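Local coordinates for protein transcriptional regulators (LACI-FAMILY TRANSCRIPTIONAL REGULATORY PROTEIN) (Corynebacterium glutamicum, PDB 3GYB) that probably acts as a LacI-family transcription regulator that binds cis-regulatory DNA, and carries a periplasmic binding protein-like domain that binds a magnesium ion, at residues A[232-237]-A[257-262]. Residues are numbered along the deposited sequence; the frame is centred on the assembly and turned at random.
Sequences IGVGYN and HTLQPS
L259, on strand 258-264, packs its two methyl groups onto the first turn of helix 231-246, and it buries far more surface than any other residue in this contact. Its CD2 lies 3.4 Å from G233 CA and 3.5 Å from G233 C, so this methyl rests directly on helix backbone. The close approach is possible because G233 carries no side chain: a beta carbon there would point at the strand. The other branch, CD1, reaches V234, 3.8 Å from CG2 and 3.9 Å from CA. V234 CG1 is anti to the backbone N (chi1 167°), which puts CG2 beside that N, where it meets L259. The V234 side chain lies about 8 Å from the bound magnesium ion. One turn on, N237 directs its CB toward the strand and lies against the L259 methyls. V98 of strand 97-100 also touches V234, N237 and L259, joining the helix to the neighbouring strand of the sheet. Beyond this patch the contact opens: Q260, I232 and Y236 are exposed, the latter two touching helix 21-31. Summed burial is just 164 Å² and mainly apolar, so the contact probably contributes shape-fitted van der Waals packing between the helix start and strand 258-264.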
ATOM      1  N   ILE A 232      14.848  -1.910   4.367  1.00 13.35           N
ATOM      2  CA  ILE A 232      15.614  -2.596   3.337  1.00 14.69           C
ATOM      3  C   ILE A 232      16.723  -3.390   4.024  1.00 14.69           C
ATOM      4  O   ILE A 232      16.967  -4.551   3.696  1.00 15.47           O
ATOM      5  CB  ILE A 232      16.223  -1.596   2.332  1.00 15.44           C
ATOM      6  CG1 ILE A 232      15.100  -0.959   1.506  1.00 17.02           C
ATOM      7  CG2 ILE A 232      17.217  -2.300   1.423  1.00 16.88           C
ATOM      8  CD1 ILE A 232      15.545   0.211   0.664  1.00 17.74           C
ATOM      9  N   GLY A 233      17.376  -2.760   4.995  1.00 15.39           N
ATOM     10  CA  GLY A 233      18.439  -3.432   5.724  1.00 16.09           C
ATOM     11  C   GLY A 233      17.889  -4.586   6.541  1.00 15.12           C
ATOM     12  O   GLY A 233      18.544  -5.619   6.696  1.00 17.07           O
ATOM     13  N   VAL A 234      16.679  -4.418   7.066  1.00 14.13           N
ATOM     14  CA  VAL A 234      16.050  -5.466   7.858  1.00 15.07           C
ATOM     15  C   VAL A 234      15.758  -6.683   6.987  1.00 14.87           C
ATOM     16  O   VAL A 234      16.034  -7.819   7.373  1.00 15.65           O
ATOM     17  CB  VAL A 234      14.737  -4.968   8.502  1.00 13.71           C
ATOM     18  CG1 VAL A 234      13.948  -6.143   9.056  1.00 13.89           C
ATOM     19  CG2 VAL A 234      15.049  -3.967   9.616  1.00 14.20           C
ATOM     20  N   GLY A 235      15.203  -6.447   5.802  1.00 15.29           N
ATOM     21  CA  GLY A 235      14.902  -7.551   4.911  1.00 13.10           C
ATOM     22  C   GLY A 235      16.175  -8.264   4.498  1.00 14.06           C
ATOM     23  O   GLY A 235      16.208  -9.489   4.378  1.00 13.73           O
ATOM     24  N   TYR A 236      17.233  -7.489   4.289  1.00 13.99           N
ATOM     25  CA  TYR A 236      18.520  -8.036   3.886  1.00 16.23           C
ATOM     26  C   TYR A 236      19.108  -8.942   4.962  1.00 15.21           C
ATOM     27  O   TYR A 236      19.439 -10.096   4.704  1.00 15.48           O
ATOM     28  CB  TYR A 236      19.500  -6.900   3.590  1.00 16.48           C
ATOM     29  CG  TYR A 236      20.881  -7.370   3.196  1.00 19.91           C
ATOM     30  CD1 TYR A 236      21.117  -7.926   1.939  1.00 19.62           C
ATOM     31  CD2 TYR A 236      21.949  -7.270   4.085  1.00 18.92           C
ATOM     32  CE1 TYR A 236      22.386  -8.376   1.578  1.00 23.29           C
ATOM     33  CE2 TYR A 236      23.220  -7.716   3.735  1.00 21.48           C
ATOM     34  CZ  TYR A 236      23.430  -8.269   2.481  1.00 21.73           C
ATOM     35  OH  TYR A 236      24.676  -8.734   2.133  1.00 25.06           O
ATOM     36  N   ASN A 237      19.230  -8.415   6.175  1.00 15.39           N
ATOM     37  CA  ASN A 237      19.804  -9.193   7.260  1.00 15.28           C
ATOM     38  C   ASN A 237      18.911 -10.337   7.712  1.00 15.43           C
ATOM     39  O   ASN A 237      19.403 -11.389   8.126  1.00 14.63           O
ATOM     40  CB  ASN A 237      20.148  -8.280   8.433  1.00 15.97           C
ATOM     41  CG  ASN A 237      21.350  -7.398   8.141  1.00 18.55           C
ATOM     42  OD1 ASN A 237      21.212  -6.274   7.658  1.00 19.45           O
ATOM     43  ND2 ASN A 237      22.541  -7.922   8.409  1.00 17.95           N
ATOM     44  N   HIS A 257      21.601  -7.541  13.671  1.00 22.07           N
ATOM     45  CA  HIS A 257      20.300  -7.822  14.272  1.00 21.19           C
ATOM     46  C   HIS A 257      19.526  -6.539  14.569  1.00 19.76           C
ATOM     47  O   HIS A 257      18.303  -6.545  14.619  1.00 19.18           O
ATOM     48  CB  HIS A 257      20.490  -8.622  15.557  1.00 20.83           C
ATOM     49  CG  HIS A 257      20.890 -10.044  15.321  1.00 20.68           C
ATOM     50  ND1 HIS A 257      19.969 -11.067  15.246  1.00 21.58           N
ATOM     51  CD2 HIS A 257      22.099 -10.609  15.092  1.00 22.86           C
ATOM     52  CE1 HIS A 257      20.593 -12.199  14.975  1.00 22.14           C
ATOM     53  NE2 HIS A 257      21.887 -11.949  14.875  1.00 20.26           N
ATOM     54  N   THR A 258      20.248  -5.447  14.787  1.00 20.46           N
ATOM     55  CA  THR A 258      19.611  -4.167  15.076  1.00 20.98           C
ATOM     56  C   THR A 258      20.154  -3.124  14.112  1.00 21.43           C
ATOM     57  O   THR A 258      21.343  -2.804  14.138  1.00 21.80           O
ATOM     58  CB  THR A 258      19.883  -3.715  16.529  1.00 21.37           C
ATOM     59  OG1 THR A 258      19.379  -4.703  17.436  1.00 20.69           O
ATOM     60  CG2 THR A 258      19.194  -2.386  16.816  1.00 21.25           C
ATOM     61  N   LEU A 259      19.288  -2.608  13.244  1.00 19.45           N
ATOM     62  CA  LEU A 259      19.708  -1.608  12.277  1.00 19.07           C
ATOM     63  C   LEU A 259      19.368  -0.204  12.746  1.00 17.51           C
ATOM     64  O   LEU A 259      18.390   0.004  13.457  1.00 17.14           O
ATOM     65  CB  LEU A 259      19.072  -1.888  10.913  1.00 22.51           C
ATOM     66  CG  LEU A 259      19.692  -3.109  10.225  1.00 25.17           C
ATOM     67  CD1 LEU A 259      18.787  -4.316  10.403  1.00 25.00           C
ATOM     68  CD2 LEU A 259      19.917  -2.811   8.755  1.00 26.39           C
ATOM     69  N   GLN A 260      20.188   0.760  12.346  1.00 17.44           N
ATOM     70  CA  GLN A 260      19.969   2.139  12.746  1.00 17.26           C
ATOM     71  C   GLN A 260      18.979   2.886  11.862  1.00 17.01           C
ATOM     72  O   GLN A 260      19.055   2.831  10.633  1.00 16.95           O
ATOM     73  CB  GLN A 260      21.296   2.903  12.763  1.00 19.91           C
ATOM     74  CG  GLN A 260      22.284   2.385  13.791  1.00 22.38           C
ATOM     75  CD  GLN A 260      21.700   2.376  15.186  1.00 23.81           C
ATOM     76  OE1 GLN A 260      21.705   1.347  15.866  1.00 26.57           O
ATOM     77  NE2 GLN A 260      21.193   3.524  15.623  1.00 22.62           N
ATOM     78  N   PRO A 261      18.022   3.583  12.484  1.00 16.03           N
ATOM     79  CA  PRO A 261      17.033   4.345  11.718  1.00 15.62           C
ATOM     80  C   PRO A 261      17.641   5.713  11.419  1.00 16.22           C
ATOM     81  O   PRO A 261      18.690   6.066  11.966  1.00 16.97           O
ATOM     82  CB  PRO A 261      15.856   4.425  12.677  1.00 14.52           C
ATOM     83  CG  PRO A 261      16.542   4.571  14.004  1.00 15.19           C
ATOM     84  CD  PRO A 261      17.654   3.535  13.912  1.00 15.70           C
ATOM     85  N   SER A 262      16.996   6.486  10.553  1.00 16.17           N
ATOM     86  CA  SER A 262      17.506   7.804  10.211  1.00 15.95           C
ATOM     87  C   SER A 262      16.386   8.719   9.749  1.00 14.83           C
ATOM     88  O   SER A 262      15.351   8.260   9.273  1.00 15.29           O
ATOM     89  CB  SER A 262      18.575   7.693   9.119  1.00 16.74           C
ATOM     90  OG  SER A 262      18.080   6.997   7.986  1.00 18.26           O
TER